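Local coordinates for halorhodopsin (Halobacterium salinarum, PDB 2JAF), which probably pumps chloride ions into the cell across the membrane, driven by light that its bound retinal absorbs, at residues 42-45 / 46-50; 102-106 / 107-111; 242-245 / 246-250. The protein carries 2 engineered substitutions. All coordinates share one frame; numbering follows the deposited sequence. Where two conformers were deposited one is given.

Contact 1: 42-45 / 46-50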
loop_
_atom_site.group_PDB
_atom_site.type_symbol
_atom_site.label_atom_id
_atom_site.label_comp_id
_atom_site.label_asym_id
_atom_site.label_seq_id
_atom_site.Cartn_x
_atom_site.Cartn_y
_atom_site.Cartn_z
ATOM N N ILE A 42 19.210 -3.274 19.012
ATOM C CA ILE A 42 19.180 -3.003 20.445
ATOM C C ILE A 42 17.836 -2.396 20.855
ATOM O O ILE A 42 17.287 -2.732 21.909
ATOM C CB ILE A 42 20.331 -2.051 20.841
ATOM C CG1 ILE A 42 21.671 -2.747 20.594
ATOM C CG2 ILE A 42 20.205 -1.636 22.308
ATOM C CD1 ILE A 42 22.871 -1.881 20.879
ATOM N N ALA A 43 17.295 -1.510 20.022
ATOM C CA ALA A 43 16.015 -0.877 20.326
ATOM C C ALA A 43 14.914 -1.926 20.455
ATOM O O ALA A 43 14.127 -1.904 21.406
ATOM C CB ALA A 43 15.650 0.132 19.234
ATOM N N ILE A 44 14.857 -2.839 19.490
ATOM C CA ILE A 44 13.856 -3.897 19.498
ATOM C C ILE A 44 13.909 -4.658 20.818
ATOM O O ILE A 44 12.887 -4.850 21.474
ATOM C CB ILE A 44 14.084 -4.891 18.342
ATOM C CG1 ILE A 44 13.836 -4.190 17.005
ATOM C CG2 ILE A 44 13.157 -6.097 18.496
ATOM C CD1 ILE A 44 14.180 -5.025 15.794
ATOM N N LEU A 45 15.106 -5.080 21.204
ATOM C CA LEU A 45 15.278 -5.817 22.447
ATOM C C LEU A 45 14.877 -4.976 23.658
ATOM O O LEU A 45 14.230 -5.475 24.581
ATOM C CB LEU A 45 16.727 -6.296 22.573
ATOM C CG LEU A 45 17.122 -7.322 21.500
ATOM C CD1 LEU A 45 18.533 -7.837 21.765
ATOM C CD2 LEU A 45 16.124 -8.483 21.508
ATOM N N VAL A 46 15.250 -3.701 23.648
ATOM C CA VAL A 46 14.904 -2.802 24.745
ATOM C C VAL A 46 13.392 -2.610 24.834
ATOM O O VAL A 46 12.813 -2.656 25.919
ATOM C CB VAL A 46 15.574 -1.417 24.568
ATOM C CG1 VAL A 46 15.004 -0.423 25.573
ATOM C CG2 VAL A 46 17.079 -1.544 24.755
ATOM N N PHE A 47 12.754 -2.405 23.687
ATOM C CA PHE A 47 11.312 -2.201 23.650
ATOM C C PHE A 47 10.525 -3.445 24.060
ATOM O O PHE A 47 9.535 -3.344 24.785
ATOM C CB PHE A 47 10.873 -1.743 22.254
ATOM C CG PHE A 47 11.480 -0.430 21.821
ATOM C CD1 PHE A 47 12.112 0.405 22.742
ATOM C CD2 PHE A 47 11.403 -0.021 20.492
ATOM C CE1 PHE A 47 12.658 1.627 22.344
ATOM C CE2 PHE A 47 11.943 1.197 20.084
ATOM C CZ PHE A 47 12.572 2.023 21.011
ATOM N N VAL A 48 10.950 -4.615 23.588
ATOM C CA VAL A 48 10.260 -5.850 23.950
ATOM C C VAL A 48 10.278 -5.957 25.468
ATOM O O VAL A 48 9.267 -6.273 26.095
ATOM C CB VAL A 48 10.958 -7.091 23.352
ATOM C CG1 VAL A 48 10.309 -8.367 23.887
ATOM C CG2 VAL A 48 10.859 -7.056 21.835
ATOM N N TYR A 49 11.439 -5.673 26.047
ATOM C CA TYR A 49 11.629 -5.711 27.491
ATOM C C TYR A 49 10.709 -4.714 28.198
ATOM O O TYR A 49 9.966 -5.079 29.108
ATOM C CB TYR A 49 13.089 -5.392 27.818
ATOM C CG TYR A 49 13.385 -5.230 29.291
ATOM C CD1 TYR A 49 13.252 -6.301 30.172
ATOM C CD2 TYR A 49 13.808 -4.004 29.804
ATOM C CE1 TYR A 49 13.532 -6.155 31.529
ATOM C CE2 TYR A 49 14.089 -3.846 31.156
ATOM C CZ TYR A 49 13.951 -4.925 32.013
ATOM O OH TYR A 49 14.228 -4.772 33.354
ATOM N N MET A 50 10.762 -3.457 27.771
ATOM C CA MET A 50 9.941 -2.407 28.365
ATOM C C MET A 50 8.457 -2.745 28.362
ATOM O O MET A 50 7.693 -2.216 29.166
ATOM C CB MET A 50 10.163 -1.082 27.627
ATOM C CG MET A 50 11.517 -0.445 27.894
ATOM S SD MET A 50 11.829 0.980 26.834
ATOM C CE MET A 50 10.825 2.252 27.645
#

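Contact 2: 102-106 / 107-111. With PLM (palmitic acid), chain E; PLM (palmitic acid), chain D.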
loop_
_atom_site.group_PDB
_atom_site.type_symbol
_atom_site.label_atom_id
_atom_site.label_comp_id
_atom_site.label_asym_id
_atom_site.label_seq_id
_atom_site.Cartn_x
_atom_site.Cartn_y
_atom_site.Cartn_z
ATOM N N VAL A 102 25.697 8.578 -9.848
ATOM C CA VAL A 102 25.795 8.744 -8.406
ATOM C C VAL A 102 25.064 7.610 -7.701
ATOM O O VAL A 102 24.085 7.069 -8.215
ATOM C CB VAL A 102 25.204 10.099 -7.940
ATOM C CG1 VAL A 102 25.906 11.244 -8.656
ATOM C CG2 VAL A 102 23.714 10.136 -8.188
ATOM N N ARG A 103 25.558 7.247 -6.523
ATOM C CA ARG A 103 24.965 6.179 -5.732
ATOM C C ARG A 103 23.702 6.679 -5.036
ATOM O O ARG A 103 23.752 7.621 -4.237
ATOM C CB ARG A 103 25.991 5.691 -4.702
ATOM C CG ARG A 103 25.508 4.604 -3.763
ATOM C CD ARG A 103 26.602 4.262 -2.757
ATOM N NE ARG A 103 27.691 3.512 -3.372
ATOM C CZ ARG A 103 27.784 2.186 -3.358
ATOM N NH1 ARG A 103 26.852 1.459 -2.751
ATOM N NH2 ARG A 103 28.809 1.588 -3.947
ATOM N N SER A 104 22.572 6.042 -5.338
ATOM C CA SER A 104 21.291 6.419 -4.748
ATOM C C SER A 104 20.762 5.345 -3.803
ATOM O O SER A 104 20.459 4.233 -4.225
ATOM C CB SER A 104 20.256 6.671 -5.850
ATOM O OG SER A 104 18.975 6.920 -5.295
ATOM N N GLN A 105 20.659 5.683 -2.521
ATOM C CA GLN A 105 20.146 4.748 -1.523
ATOM C C GLN A 105 18.629 4.863 -1.572
ATOM O O GLN A 105 17.991 5.276 -0.602
ATOM C CB GLN A 105 20.660 5.122 -0.126
ATOM C CG GLN A 105 22.181 5.148 0.003
ATOM C CD GLN A 105 22.653 5.424 1.425
ATOM O OE1 GLN A 105 22.160 6.335 2.092
ATOM N NE2 GLN A 105 23.626 4.646 1.887
ATOM N N TRP A 106 18.052 4.495 -2.711
ATOM C CA TRP A 106 16.611 4.595 -2.893
ATOM C C TRP A 106 15.787 3.703 -1.974
ATOM O O TRP A 106 14.583 3.913 -1.814
ATOM C CB TRP A 106 16.226 4.349 -4.358
ATOM C CG TRP A 106 16.567 3.002 -4.913
ATOM C CD1 TRP A 106 17.666 2.675 -5.659
ATOM C CD2 TRP A 106 15.772 1.815 -4.828
ATOM N NE1 TRP A 106 17.598 1.362 -6.048
ATOM C CE2 TRP A 106 16.446 0.808 -5.552
ATOM C CE3 TRP A 106 14.553 1.504 -4.211
ATOM C CZ2 TRP A 106 15.943 -0.490 -5.678
ATOM C CZ3 TRP A 106 14.053 0.213 -4.335
ATOM C CH2 TRP A 106 14.750 -0.768 -5.064
ATOM N N GLY A 107 16.433 2.711 -1.369
ATOM C CA GLY A 107 15.718 1.848 -0.450
ATOM C C GLY A 107 15.274 2.639 0.771
ATOM O O GLY A 107 14.310 2.272 1.441
ATOM N N ARG A 108 15.969 3.728 1.080
ATOM C CA ARG A 108 15.554 4.527 2.232
ATOM C C ARG A 108 14.178 5.113 1.945
ATOM O O ARG A 108 13.251 4.990 2.747
ATOM C CB ARG A 108 16.531 5.676 2.495
ATOM C CG ARG A 108 17.866 5.296 3.109
ATOM C CD ARG A 108 18.669 6.564 3.426
ATOM N NE ARG A 108 20.007 6.304 3.945
ATOM C CZ ARG A 108 20.294 6.040 5.220
ATOM N NH1 ARG A 108 19.330 5.992 6.138
ATOM N NH2 ARG A 108 21.552 5.848 5.577
ATOM N N TYR A 109 14.049 5.740 0.779
ATOM C CA TYR A 109 12.807 6.383 0.384
ATOM C C TYR A 109 11.662 5.383 0.323
ATOM O O TYR A 109 10.545 5.670 0.762
ATOM C CB TYR A 109 13.011 7.101 -0.964
ATOM C CG TYR A 109 14.368 7.785 -1.066
ATOM C CD1 TYR A 109 14.939 8.417 0.045
ATOM C CD2 TYR A 109 15.095 7.775 -2.256
ATOM C CE1 TYR A 109 16.199 9.013 -0.027
ATOM C CE2 TYR A 109 16.356 8.368 -2.338
ATOM C CZ TYR A 109 16.903 8.985 -1.220
ATOM O OH TYR A 109 18.152 9.563 -1.290
ATOM N N LEU A 110 11.945 4.190 -0.191
ATOM C CA LEU A 110 10.929 3.152 -0.293
ATOM C C LEU A 110 10.428 2.643 1.063
ATOM O O LEU A 110 9.221 2.533 1.292
ATOM C CB LEU A 110 11.472 1.960 -1.088
ATOM C CG LEU A 110 10.478 0.802 -1.224
ATOM C CD1 LEU A 110 9.318 1.238 -2.119
ATOM C CD2 LEU A 110 11.175 -0.423 -1.805
ATOM N N THR A 111 11.348 2.322 1.968
ATOM C CA THR A 111 10.935 1.810 3.267
ATOM C C THR A 111 10.266 2.871 4.140
ATOM O O THR A 111 9.467 2.539 5.017
ATOM C CB THR A 111 12.118 1.183 4.029
ATOM O OG1 THR A 111 13.052 2.200 4.401
ATOM C CG2 THR A 111 12.819 0.156 3.148
HETATM C C1 PLM E . 16.672 1.317 -9.972
HETATM O O1 PLM E . 17.568 0.490 -9.716
HETATM O O2 PLM E . 16.630 1.945 -11.053
HETATM C C2 PLM E . 15.607 1.551 -8.913
HETATM C C3 PLM E . 14.189 1.052 -9.180
HETATM C C4 PLM E . 13.349 1.379 -7.949
HETATM C C5 PLM E . 11.892 0.956 -8.010
HETATM C C6 PLM E . 11.675 -0.489 -7.610
HETATM C C7 PLM E . 10.810 -0.642 -6.372
HETATM C C8 PLM E . 10.610 -2.099 -6.015
HETATM C C9 PLM E . 9.722 -2.223 -4.786
HETATM C CA PLM E . 9.489 -3.669 -4.387
HETATM C CB PLM E . 8.450 -3.967 -3.315
HETATM C CC PLM E . 7.023 -3.551 -3.629
HETATM C CD PLM E . 6.097 -3.958 -2.501
HETATM C CE PLM E . 4.659 -3.542 -2.809
HETATM C CF PLM E . 4.037 -3.011 -1.523
HETATM C CG PLM E . 2.603 -2.559 -1.746
HETATM C C1 PLM D . 13.125 -3.403 2.262
HETATM O O1 PLM D . 13.889 -4.255 1.777
HETATM O O2 PLM D . 13.263 -2.977 3.431
HETATM C C2 PLM D . 12.007 -2.884 1.376
HETATM C C3 PLM D . 10.611 -2.883 1.990
HETATM C C4 PLM D . 9.650 -2.309 0.960
HETATM C C5 PLM D . 8.245 -2.289 1.523
HETATM C C6 PLM D . 7.613 -0.919 1.472
HETATM C C7 PLM D . 6.148 -1.143 1.787
HETATM C C8 PLM D . 5.357 0.144 1.775
HETATM C C9 PLM D . 3.912 -0.161 2.130
HETATM C CA PLM D . 3.066 1.098 2.102
HETATM C CB PLM D . 1.711 1.092 2.796
HETATM C CC PLM D . 1.694 0.860 4.298
HETATM C CD PLM D . 0.258 0.953 4.781
HETATM C CE PLM D . 0.174 0.744 6.293
HETATM C CF PLM D . -1.293 0.621 6.679
HETATM C CG PLM D . -1.436 0.421 8.180
#

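Contact 3: 242-245 / 246-250. With RET (retinal), chain G.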
loop_
_atom_site.group_PDB
_atom_site.type_symbol
_atom_site.label_atom_id
_atom_site.label_comp_id
_atom_site.label_asym_id
_atom_site.label_seq_id
_atom_site.Cartn_x
_atom_site.Cartn_y
_atom_site.Cartn_z
ATOM N N LYS A 242 13.404 7.771 15.024
ATOM C CA LYS A 242 12.836 6.439 15.237
ATOM C C LYS A 242 13.116 5.815 16.601
ATOM O O LYS A 242 12.199 5.594 17.394
ATOM C CB LYS A 242 13.330 5.451 14.174
ATOM C CG LYS A 242 12.716 5.622 12.805
ATOM C CD LYS A 242 13.268 4.557 11.864
ATOM C CE LYS A 242 12.546 4.521 10.532
ATOM N NZ LYS A 242 12.726 5.744 9.764
ATOM N N TYR A 243 14.384 5.519 16.868
ATOM C CA TYR A 243 14.734 4.851 18.112
ATOM C C TYR A 243 14.493 5.688 19.359
ATOM O O TYR A 243 13.789 5.238 20.266
ATOM C CB TYR A 243 16.187 4.351 18.067
ATOM C CG TYR A 243 16.583 3.712 16.743
ATOM C CD1 TYR A 243 15.659 2.992 15.985
ATOM C CD2 TYR A 243 17.867 3.887 16.225
ATOM C CE1 TYR A 243 15.998 2.473 14.727
ATOM C CE2 TYR A 243 18.219 3.373 14.976
ATOM C CZ TYR A 243 17.279 2.676 14.230
ATOM O OH TYR A 243 17.603 2.240 12.967
ATOM N N VAL A 244 15.061 6.892 19.415
ATOM C CA VAL A 244 14.873 7.746 20.585
ATOM C C VAL A 244 13.407 8.134 20.700
ATOM O O VAL A 244 12.827 8.090 21.790
ATOM C CB VAL A 244 15.769 9.023 20.516
ATOM C CG1 VAL A 244 15.419 9.982 21.656
ATOM C CG2 VAL A 244 17.236 8.627 20.635
ATOM N N PHE A 245 12.797 8.483 19.570
ATOM C CA PHE A 245 11.389 8.858 19.545
ATOM C C PHE A 245 10.530 7.740 20.129
ATOM O O PHE A 245 9.668 7.985 20.980
ATOM C CB PHE A 245 10.951 9.153 18.104
ATOM C CG PHE A 245 9.469 9.338 17.941
ATOM C CD1 PHE A 245 8.633 8.243 17.736
ATOM C CD2 PHE A 245 8.905 10.607 17.996
ATOM C CE1 PHE A 245 7.254 8.412 17.587
ATOM C CE2 PHE A 245 7.530 10.784 17.847
ATOM C CZ PHE A 245 6.705 9.686 17.643
ATOM N N ALA A 246 10.768 6.514 19.666
ATOM C CA ALA A 246 10.008 5.353 20.136
ATOM C C ALA A 246 10.246 5.103 21.620
ATOM O O ALA A 246 9.325 4.723 22.345
ATOM C CB ALA A 246 10.388 4.112 19.330
ATOM N N PHE A 247 11.476 5.316 22.072
ATOM C CA PHE A 247 11.804 5.116 23.483
ATOM C C PHE A 247 10.999 6.063 24.368
ATOM O O PHE A 247 10.410 5.654 25.368
ATOM C CB PHE A 247 13.295 5.354 23.731
ATOM C CG PHE A 247 13.680 5.261 25.184
ATOM C CD1 PHE A 247 13.707 4.028 25.829
ATOM C CD2 PHE A 247 13.959 6.410 25.918
ATOM C CE1 PHE A 247 14.007 3.938 27.191
ATOM C CE2 PHE A 247 14.261 6.333 27.279
ATOM C CZ PHE A 247 14.284 5.093 27.916
ATOM N N ILE A 248 10.991 7.339 23.998
ATOM C CA ILE A 248 10.268 8.355 24.758
ATOM C C ILE A 248 8.776 8.057 24.794
ATOM O O ILE A 248 8.139 8.162 25.848
ATOM C CB ILE A 248 10.498 9.752 24.147
ATOM C CG1 ILE A 248 11.970 10.144 24.315
ATOM C CG2 ILE A 248 9.565 10.780 24.804
ATOM C CD1 ILE A 248 12.361 11.422 23.597
ATOM N N LEU A 249 8.221 7.687 23.640
ATOM C CA LEU A 249 6.801 7.373 23.551
ATOM C C LEU A 249 6.434 6.153 24.398
ATOM O O LEU A 249 5.503 6.204 25.206
ATOM C CB LEU A 249 6.412 7.148 22.085
ATOM C CG LEU A 249 5.048 6.565 21.696
ATOM C CD1 LEU A 249 3.944 7.067 22.607
ATOM C CD2 LEU A 249 4.772 6.935 20.242
ATOM N N LEU A 250 7.180 5.066 24.224
ATOM C CA LEU A 250 6.918 3.833 24.953
ATOM C C LEU A 250 7.079 3.984 26.467
ATOM O O LEU A 250 6.254 3.486 27.240
ATOM C CB LEU A 250 7.839 2.726 24.435
ATOM C CG LEU A 250 7.578 1.312 24.960
ATOM C CD1 LEU A 250 6.108 0.957 24.783
ATOM C CD2 LEU A 250 8.455 0.328 24.204
HETATM C C1 RET G . 12.194 13.744 1.017
HETATM C C2 RET G . 12.511 14.527 -0.344
HETATM C C3 RET G . 11.336 15.310 -0.980
HETATM C C4 RET G . 10.779 16.412 0.034
HETATM C C5 RET G . 10.455 15.876 1.485
HETATM C C6 RET G . 11.135 14.579 2.002
HETATM C C7 RET G . 10.710 14.062 3.347
HETATM C C8 RET G . 11.003 12.921 4.028
HETATM C C9 RET G . 10.697 12.689 5.414
HETATM C C10 RET G . 11.248 11.473 5.825
HETATM C C11 RET G . 11.155 10.977 7.108
HETATM C C12 RET G . 11.800 9.773 7.434
HETATM C C13 RET G . 11.691 9.134 8.736
HETATM C C14 RET G . 12.393 7.894 8.794
HETATM C C15 RET G . 12.299 6.976 9.813
HETATM C C16 RET G . 11.583 12.379 0.533
HETATM C C17 RET G . 13.628 13.506 1.722
HETATM C C18 RET G . 9.481 16.720 2.292
HETATM C C19 RET G . 9.972 13.814 6.346
HETATM C C20 RET G . 10.932 9.770 9.916
#

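Contact 1: 42-45 / 46-50
Ala43 and Phe47, one helical turn apart, make the CH-pi pair at the heart of this contact near the end of helix 27-50, one of the transmembrane helices of the bacteriorhodopsin-like fold. The methyl CB of Ala43 lies 4.3 Å from the centroid of the Phe47 ring. It stands only 25° off the ring normal, which identifies a CH-pi contact over the face, not a touch at the edge. The carbonyl oxygen Ala43 O also lies over a face of this ring, 3.1 Å above the plane and displaced toward the rim. Phe47 CG is anti to its own carbonyl carbon (chi1 -61°), a torsion that carries the ring back along the helix over the preceding turn. The same Ala43 O accepts the backbone N of Phe47 at 2.7 Å, nearly in line with the carbonyl bond, so one oxygen is both gripped by an N-H and roofed by the aromatic ring.

Around this pair the alpha-helical bonds Val46 N to Ile42 O, Val48 N to Ile44 O and Tyr49 N to Leu45 O fix the spacing of the side chains. Tyr49 N to Leu45 O is the longest of the four, at 3.2 Å. Branched residues use that spacing: Ile42 CG2 meets Val46 CG2 at 4.0 Å on the surface, the two side chains crossing at a slant.

Helix 58-82 covers one side of the group, receiving Ile44 against Pro70, Leu71 and Ile74, and Phe47 against Leu67, while Trp63 NE1 donates a hydrogen bond to Phe47 O. Phe47 also packs on Ala246 and Leu250 of helix 227-255. One turn on from Ile44, its CG2 lies 4.2 Å from Val48 CG2, a methyl-to-methyl contact.

Contact 2: 102-106 / 107-111
The backbone of Gln105 turns through an inverse gamma turn, and Gln105 O then accepts Arg108 N at 3.1 Å, from well above the carbonyl plane. Their side chains run alongside each other. Arg108 NE donates to Gln105 OE1 at 2.8 Å with an N-H...O angle of 179°; the oxygen lies in the guanidinium plane, although NE stands above the amide plane. Tyr77, Ser231 and Ser235 also bond the guanidinium, and Ser231 bonds Gln105 NE2; the amide and guanidinium planes are 51° apart.

Here strand 101-104, paired antiparallel with 87-90, passes into transmembrane helix 106-127 of the bacteriorhodopsin-like fold. Gln105 O also sits 3.8 Å above the centre of the Tyr109 ring. The hydroxyl of Tyr109 bonds to Glu219 OE2, while Ser104 OG bonds to the other oxygen of that carboxylate.

With Trp106 CG between the backbone N and the carbonyl carbon (chi1 62°), the indole is set beside Leu110: Trp106 CZ3 meets Leu110 CD2 at 3.9 Å, the methyl lying at the indole edge. The carboxyl end of a palmitic acid chain lies over one indole face, its C2 within 3.5 Å of Trp106 NE1. With an alanine here, Leu110 CD2 and that chain would probably lose the surface they share, leaving a gap between lipid and helix. The Leu110 methyl CD2 also touches C4 of a second palmitic acid at 3.7 Å.

Contact 3: 242-245 / 246-250
Lys242, whose backbone O accepts Ala246 N at 2.8 Å, is bonded covalently to retinal and stands where the helix widens into a pi-type turn over 242-244. The linkage is direct: Lys242 NZ lies 1.3 Å from retinal C15, the length of a Schiff base bond. A phi of -112° at Lys242 departs from the regular helical values of the residues that follow. Its side chain runs extended as far as CE and then bends at chi4 (65°), which turns NZ into line with the polyene.

Downstream, every amide from Ala246 to Leu249 bonds the carbonyl four residues back. Ile248 N donates to Val244 O at 3.0 Å, and Leu249 N to Phe245 O. The close fit of the first turn appears at Ala246, whose CB lies 3.0 Å from Lys242 O.

Two apolar pairs bridge successive turns. Val244 CG1 meets the terminal methyl CD1 of Ile248 at 3.9 Å, the two side chains set slantwise. Phe245 and Leu249 instead run alongside each other, pointing the same way; with CG anti to the backbone N (chi1 171°) the Phe245 ring is carried forward to where CE1 meets Leu249 CD2 at 3.9 Å.

Neighbouring helices enclose these residues: Phe245 packs on Ile119 and Leu199, Leu249 on Ala122 and Leu126, and Tyr243 OH bonds to Ser73 OG. A lysine of the last transmembrane helix, here 227-255, joined to retinal through its side-chain nitrogen is the hallmark of the chromophore site of microbial rhodopsins.

Along the chain the contacts come in series, on helix 27-50, at the junction of strand 101-104 with helix 106-127, and on helix 227-255, all within the same seven-helix fold. Contacts 1 and 3 have centres 11 Å apart and touch: Phe47 CE2 lies 3.4 Å from Ala246 CB, and Met50 CE 3.6 Å from Phe247 CE1. Phe47 of contact 1 thus packs directly against the helix that bears the retinal. Contact 2 is separate, its centre about 27 Å from that of contact 1 and 24 Å from that of contact 3. Contacts 2 and 3 lie on opposite sides of the chain's centre, yet both approach the chromophore, contact 2 through Tyr109 and contact 3 through Lys242.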